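Local coordinates for protein metallo-beta-lactamase (Chryseobacterium indologenes, PDB 3L6N) that hydrolyses the beta-lactam ring of penicillins, cephalosporins and carbapenems as a zinc-dependent class B beta-lactamase, giving the bacterium resistance to these antibiotics, at residues P9-K12 and H16-K19; M34-K39 and P149-L154. One frame throughout, in Å; residues are numbered along the deposited sequence. Where two conformers were deposited one is given.

Contact 1. Residues P9-K12 and H16-K19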
loop_
_atom_site.group_PDB
_atom_site.type_symbol
_atom_site.label_atom_id
_atom_site.label_comp_id
_atom_site.label_asym_id
_atom_site.label_seq_id
_atom_site.Cartn_x
_atom_site.Cartn_y
_atom_site.Cartn_z
ATOM N N PRO A 9 -16.488 1.915 1.256
ATOM C CA PRO A 9 -17.308 1.173 0.291
ATOM C C PRO A 9 -16.445 0.738 -0.894
ATOM O O PRO A 9 -15.650 1.544 -1.395
ATOM C CB PRO A 9 -18.359 2.210 -0.148
ATOM C CG PRO A 9 -18.393 3.195 0.990
ATOM C CD PRO A 9 -16.962 3.302 1.422
ATOM N N PRO A 10 -16.564 -0.539 -1.310
ATOM C CA PRO A 10 -15.620 -1.063 -2.285
ATOM C C PRO A 10 -15.839 -0.558 -3.702
ATOM O O PRO A 10 -16.937 -0.064 -4.045
ATOM C CB PRO A 10 -15.863 -2.578 -2.231
ATOM C CG PRO A 10 -17.276 -2.723 -1.727
ATOM C CD PRO A 10 -17.401 -1.608 -0.734
ATOM N N ILE A 11 -14.787 -0.677 -4.510
ATOM C CA ILE A 11 -14.855 -0.467 -5.945
ATOM C C ILE A 11 -15.210 -1.808 -6.581
ATOM O O ILE A 11 -14.522 -2.809 -6.361
ATOM C CB ILE A 11 -13.502 0.059 -6.521
ATOM C CG1 ILE A 11 -13.058 1.350 -5.822
ATOM C CG2 ILE A 11 -13.601 0.283 -8.041
ATOM C CD1 ILE A 11 -11.977 1.165 -4.778
ATOM N N LYS A 12 -16.298 -1.816 -7.350
ATOM C CA LYS A 12 -16.791 -3.029 -8.026
ATOM C C LYS A 12 -16.722 -4.299 -7.151
ATOM O O LYS A 12 -16.084 -5.291 -7.502
ATOM C CB LYS A 12 -16.107 -3.240 -9.385
ATOM C CG LYS A 12 -16.319 -2.122 -10.398
ATOM C CD LYS A 12 -15.817 -2.621 -11.744
ATOM C CE LYS A 12 -15.490 -1.503 -12.701
ATOM N NZ LYS A 12 -14.961 -2.095 -13.962
ATOM N N HIS A 16 -11.144 -3.006 -1.987
ATOM C CA HIS A 16 -11.411 -2.155 -0.827
ATOM C C HIS A 16 -10.237 -1.276 -0.460
ATOM O O HIS A 16 -9.090 -1.729 -0.455
ATOM C CB HIS A 16 -11.752 -3.013 0.398
ATOM C CG HIS A 16 -13.046 -3.770 0.291
ATOM N ND1 HIS A 16 -13.210 -4.843 -0.561
ATOM C CD2 HIS A 16 -14.220 -3.633 0.954
ATOM C CE1 HIS A 16 -14.435 -5.329 -0.421
ATOM N NE2 HIS A 16 -15.067 -4.615 0.495
ATOM N N ILE A 17 -10.536 -0.017 -0.136
ATOM C CA ILE A 17 -9.594 0.894 0.510
ATOM C C ILE A 17 -9.857 0.749 1.991
ATOM O O ILE A 17 -11.007 0.745 2.391
ATOM C CB ILE A 17 -9.879 2.358 0.123
ATOM C CG1 ILE A 17 -9.726 2.540 -1.390
ATOM C CG2 ILE A 17 -8.966 3.319 0.910
ATOM C CD1 ILE A 17 -10.710 3.560 -1.967
ATOM N N TYR A 18 -8.813 0.584 2.797
ATOM C CA TYR A 18 -8.997 0.630 4.249
ATOM C C TYR A 18 -8.011 1.584 4.907
ATOM O O TYR A 18 -6.862 1.707 4.485
ATOM C CB TYR A 18 -9.014 -0.768 4.896
ATOM C CG TYR A 18 -7.683 -1.466 5.089
ATOM C CD1 TYR A 18 -7.024 -1.418 6.323
ATOM C CD2 TYR A 18 -7.106 -2.220 4.069
ATOM C CE1 TYR A 18 -5.822 -2.084 6.530
ATOM C CE2 TYR A 18 -5.897 -2.902 4.266
ATOM C CZ TYR A 18 -5.260 -2.826 5.501
ATOM O OH TYR A 18 -4.062 -3.472 5.718
ATOM N N LYS A 19 -8.481 2.285 5.932
ATOM C CA LYS A 19 -7.650 3.308 6.582
ATOM C C LYS A 19 -7.342 2.835 7.993
ATOM O O LYS A 19 -8.234 2.350 8.680
ATOM C CB LYS A 19 -8.395 4.647 6.679
ATOM C CG LYS A 19 -8.795 5.302 5.373
ATOM C CD LYS A 19 -9.449 6.666 5.623
ATOM C CE LYS A 19 -8.470 7.693 6.196
ATOM N NZ LYS A 19 -7.510 8.304 5.212
HETATM O O HOH W 1 -13.271 0.494 -0.417
#
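The pyrrolidine ring of Pro10 lies over one face of the His16 imidazole. Its CB sits almost exactly above the middle of the ring, 3.5 Å from the centroid and 13° off the normal, a well-formed CH-pi contact. From there CG drifts toward the NE2 and CE1 corner, with Pro10 CG 3.7 Å from His16 NE2, and Pro10 CD closes the ring 4.0 Å from His16 NE2. A proline suits this place because its compact ring, tied back to the backbone, can rest its CH2 groups on an aromatic face. His16 is turned to receive it by a chi1 of -67°, which sets CG anti to its carbonyl carbon. Its imidazole also stacks with Tyr35 and meets His65 at a steep angle, so Pro10 adds an aliphatic lid to an aromatic cluster.

Beside this pair, Ile11 CD1 lies 3.9 Å from Ile17 CD1, a less certain touch because Ile11 adopts two conformers; Leu195 and Ile197 of strand 195-198 line the same apolar patch. A water joins the backbones: it accepts from Ile17 N at 2.8 Å and donates, weakly, to Pro9 O at 2.8 Å. Loop 9-12 thus belongs to the wide connection of a beta-hairpin, between antiparallel strands 6-7 and 15-24 at the edge of one sheet of the metallo-beta-lactamase alpha-beta/beta-alpha sandwich.

Contact 2. Residues M34-K39 and P149-L154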
loop_
_atom_site.group_PDB
_atom_site.type_symbol
_atom_site.label_atom_id
_atom_site.label_comp_id
_atom_site.label_asym_id
_atom_site.label_seq_id
_atom_site.Cartn_x
_atom_site.Cartn_y
_atom_site.Cartn_z
ATOM N N MET A 34 -5.011 -1.214 1.076
ATOM C CA MET A 34 -6.092 -1.809 0.292
ATOM C C MET A 34 -6.202 -3.288 0.588
ATOM O O MET A 34 -5.251 -3.914 1.052
ATOM C CB MET A 34 -5.851 -1.597 -1.212
ATOM C CG MET A 34 -5.732 -0.141 -1.579
ATOM S SD MET A 34 -5.839 0.172 -3.348
ATOM C CE MET A 34 -7.617 0.098 -3.622
ATOM N N TYR A 35 -7.374 -3.845 0.318
ATOM C CA TYR A 35 -7.469 -5.292 0.201
ATOM C C TYR A 35 -8.371 -5.721 -0.936
ATOM O O TYR A 35 -9.261 -4.991 -1.341
ATOM C CB TYR A 35 -7.843 -5.962 1.534
ATOM C CG TYR A 35 -9.268 -5.831 2.050
ATOM C CD1 TYR A 35 -10.321 -6.561 1.483
ATOM C CD2 TYR A 35 -9.547 -5.036 3.173
ATOM C CE1 TYR A 35 -11.640 -6.484 2.007
ATOM C CE2 TYR A 35 -10.836 -4.942 3.682
ATOM C CZ TYR A 35 -11.872 -5.663 3.114
ATOM O OH TYR A 35 -13.134 -5.573 3.647
ATOM N N LEU A 36 -8.118 -6.912 -1.463
ATOM C CA LEU A 36 -8.857 -7.395 -2.628
ATOM C C LEU A 36 -9.466 -8.749 -2.311
ATOM O O LEU A 36 -8.755 -9.685 -1.964
ATOM C CB LEU A 36 -7.914 -7.496 -3.835
ATOM C CG LEU A 36 -8.480 -7.995 -5.173
ATOM C CD1 LEU A 36 -9.571 -7.098 -5.707
ATOM C CD2 LEU A 36 -7.322 -8.112 -6.175
ATOM N N VAL A 37 -10.795 -8.834 -2.405
ATOM C CA VAL A 37 -11.500 -10.098 -2.162
ATOM C C VAL A 37 -11.373 -10.935 -3.426
ATOM O O VAL A 37 -11.586 -10.421 -4.513
ATOM C CB VAL A 37 -12.976 -9.861 -1.874
ATOM C CG1 VAL A 37 -13.683 -11.180 -1.663
ATOM C CG2 VAL A 37 -13.128 -8.988 -0.618
ATOM N N THR A 38 -10.987 -12.196 -3.270
ATOM C CA THR A 38 -10.898 -13.118 -4.415
ATOM C C THR A 38 -11.651 -14.385 -4.056
ATOM O O THR A 38 -11.991 -14.599 -2.897
ATOM C CB THR A 38 -9.424 -13.483 -4.800
ATOM O OG1 THR A 38 -8.981 -14.631 -4.062
ATOM C CG2 THR A 38 -8.456 -12.302 -4.566
ATOM N N LYS A 39 -11.895 -15.238 -5.048
ATOM C CA LYS A 39 -12.562 -16.519 -4.792
ATOM C C LYS A 39 -11.789 -17.463 -3.863
ATOM O O LYS A 39 -12.373 -18.388 -3.287
ATOM C CB LYS A 39 -12.856 -17.223 -6.123
ATOM C CG LYS A 39 -13.910 -16.557 -6.964
ATOM C CD LYS A 39 -14.068 -17.310 -8.290
ATOM C CE LYS A 39 -15.461 -17.170 -8.858
ATOM N NZ LYS A 39 -15.754 -15.794 -9.336
ATOM N N PRO A 149 -6.255 -3.614 -13.061
ATOM C CA PRO A 149 -6.772 -3.289 -14.401
ATOM C C PRO A 149 -8.285 -3.379 -14.548
ATOM O O PRO A 149 -8.871 -2.574 -15.283
ATOM C CB PRO A 149 -6.066 -4.295 -15.314
ATOM C CG PRO A 149 -5.567 -5.376 -14.444
ATOM C CD PRO A 149 -5.277 -4.712 -13.106
ATOM N N LYS A 150 -8.906 -4.327 -13.849
ATOM C CA LYS A 150 -10.364 -4.487 -13.909
ATOM C C LYS A 150 -11.139 -3.429 -13.113
ATOM O O LYS A 150 -12.361 -3.300 -13.264
ATOM C CB LYS A 150 -10.761 -5.905 -13.487
ATOM C CG LYS A 150 -10.012 -7.025 -14.225
ATOM C CD LYS A 150 -10.307 -7.040 -15.729
ATOM C CE LYS A 150 -10.065 -8.422 -16.313
ATOM N NZ LYS A 150 -10.546 -8.529 -17.724
ATOM N N TYR A 151 -10.431 -2.661 -12.287
ATOM C CA TYR A 151 -11.033 -1.638 -11.434
ATOM C C TYR A 151 -10.653 -0.216 -11.825
ATOM O O TYR A 151 -11.264 0.743 -11.350
ATOM C CB TYR A 151 -10.646 -1.894 -9.968
ATOM C CG TYR A 151 -11.116 -3.239 -9.478
ATOM C CD1 TYR A 151 -10.325 -4.382 -9.633
ATOM C CD2 TYR A 151 -12.361 -3.372 -8.875
ATOM C CE1 TYR A 151 -10.765 -5.628 -9.195
ATOM C CE2 TYR A 151 -12.806 -4.604 -8.431
ATOM C CZ TYR A 151 -12.009 -5.724 -8.595
ATOM O OH TYR A 151 -12.466 -6.944 -8.161
ATOM N N ASN A 152 -9.638 -0.096 -12.687
ATOM C CA ASN A 152 -9.032 1.190 -13.051
ATOM C C ASN A 152 -8.579 1.991 -11.837
ATOM O O ASN A 152 -8.707 3.206 -11.792
ATOM C CB ASN A 152 -9.950 2.012 -13.967
ATOM C CG ASN A 152 -10.004 1.452 -15.378
ATOM O OD1 ASN A 152 -9.034 0.873 -15.878
ATOM N ND2 ASN A 152 -11.144 1.625 -16.032
ATOM N N VAL A 153 -8.032 1.277 -10.856
ATOM C CA VAL A 153 -7.550 1.911 -9.633
ATOM C C VAL A 153 -6.059 1.659 -9.504
ATOM O O VAL A 153 -5.604 0.538 -9.693
ATOM C CB VAL A 153 -8.283 1.350 -8.380
ATOM C CG1 VAL A 153 -7.609 1.823 -7.095
ATOM C CG2 VAL A 153 -9.751 1.749 -8.389
ATOM N N LEU A 154 -5.313 2.717 -9.193
ATOM C CA LEU A 154 -3.896 2.585 -8.890
ATOM C C LEU A 154 -3.674 2.825 -7.414
ATOM O O LEU A 154 -4.062 3.868 -6.891
ATOM C CB LEU A 154 -3.064 3.597 -9.672
ATOM C CG LEU A 154 -1.553 3.428 -9.479
ATOM C CD1 LEU A 154 -1.045 2.197 -10.237
ATOM C CD2 LEU A 154 -0.808 4.683 -9.922
#
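Tyr151 OH is held by a hydrogen bond to Glu128 OE1, and this polar anchor fixes the end of a ring that Leu36 packs against. Leu36 CD1 lies 3.8 Å from Tyr151 OH and 4.0 Å from Tyr151 CE1, approaching the phenol end obliquely. Leu36 points across to the turn before strand 153-157, and a chi1 of 180° sets its CG trans to the amide nitrogen, from where the CD1 branch meets the phenol. Tyrosine fits here because one side chain does two jobs: its ring carbons pack against Leu36, while its buried hydroxyl is satisfied by Glu128.

The second meeting point is wholly apolar. Met34 CE touches Val153 CG1 at 3.9 Å, and the methionine chain, bent at its last torsion (chi3 80°), turns its methyl into place. A flexible thioether can follow the shape of its surroundings, whereas the compact, branched Val153 suits a strand and offers a firm surface. Leu15 of strand 15-24 touches Met34, Tyr151 and Val153, joining them in one apolar layer.

The backbones stay well apart, with CA of Met34 10.4 Å from CA of Leu154, the spacing of stacked sheets and not of paired strands. Asn152 and Val153 form a G1 beta bulge opposite Phe148 where the chain turns into strand 153-157. This is the hydrophobic interface between the two beta-sheets of the metallo-beta-lactamase alpha-beta/beta-alpha sandwich.

How the contacts relate
Contacts 1 and 2 are neighbours, their centres 9 Å apart, and strands 15-24 and 27-38, adjacent in one sheet, carry one side of each. His16 N lies 2.8 Å from Tyr35 O, a probable hydrogen bond of this antiparallel pairing. Loop 9-12 also reaches the turn of contact 2: Lys12 NZ is 2.9 Å from Lys150 O, and Ile11 O packs 3.2 Å from Tyr151 CE2. The first contact therefore links both halves of the second. Neither supplies a zinc ligand. The side chains of Ile17 and Met34 are each about 13 Å from a bound zinc, and Ile17 is about 11 Å from that of the zinc ligand His200.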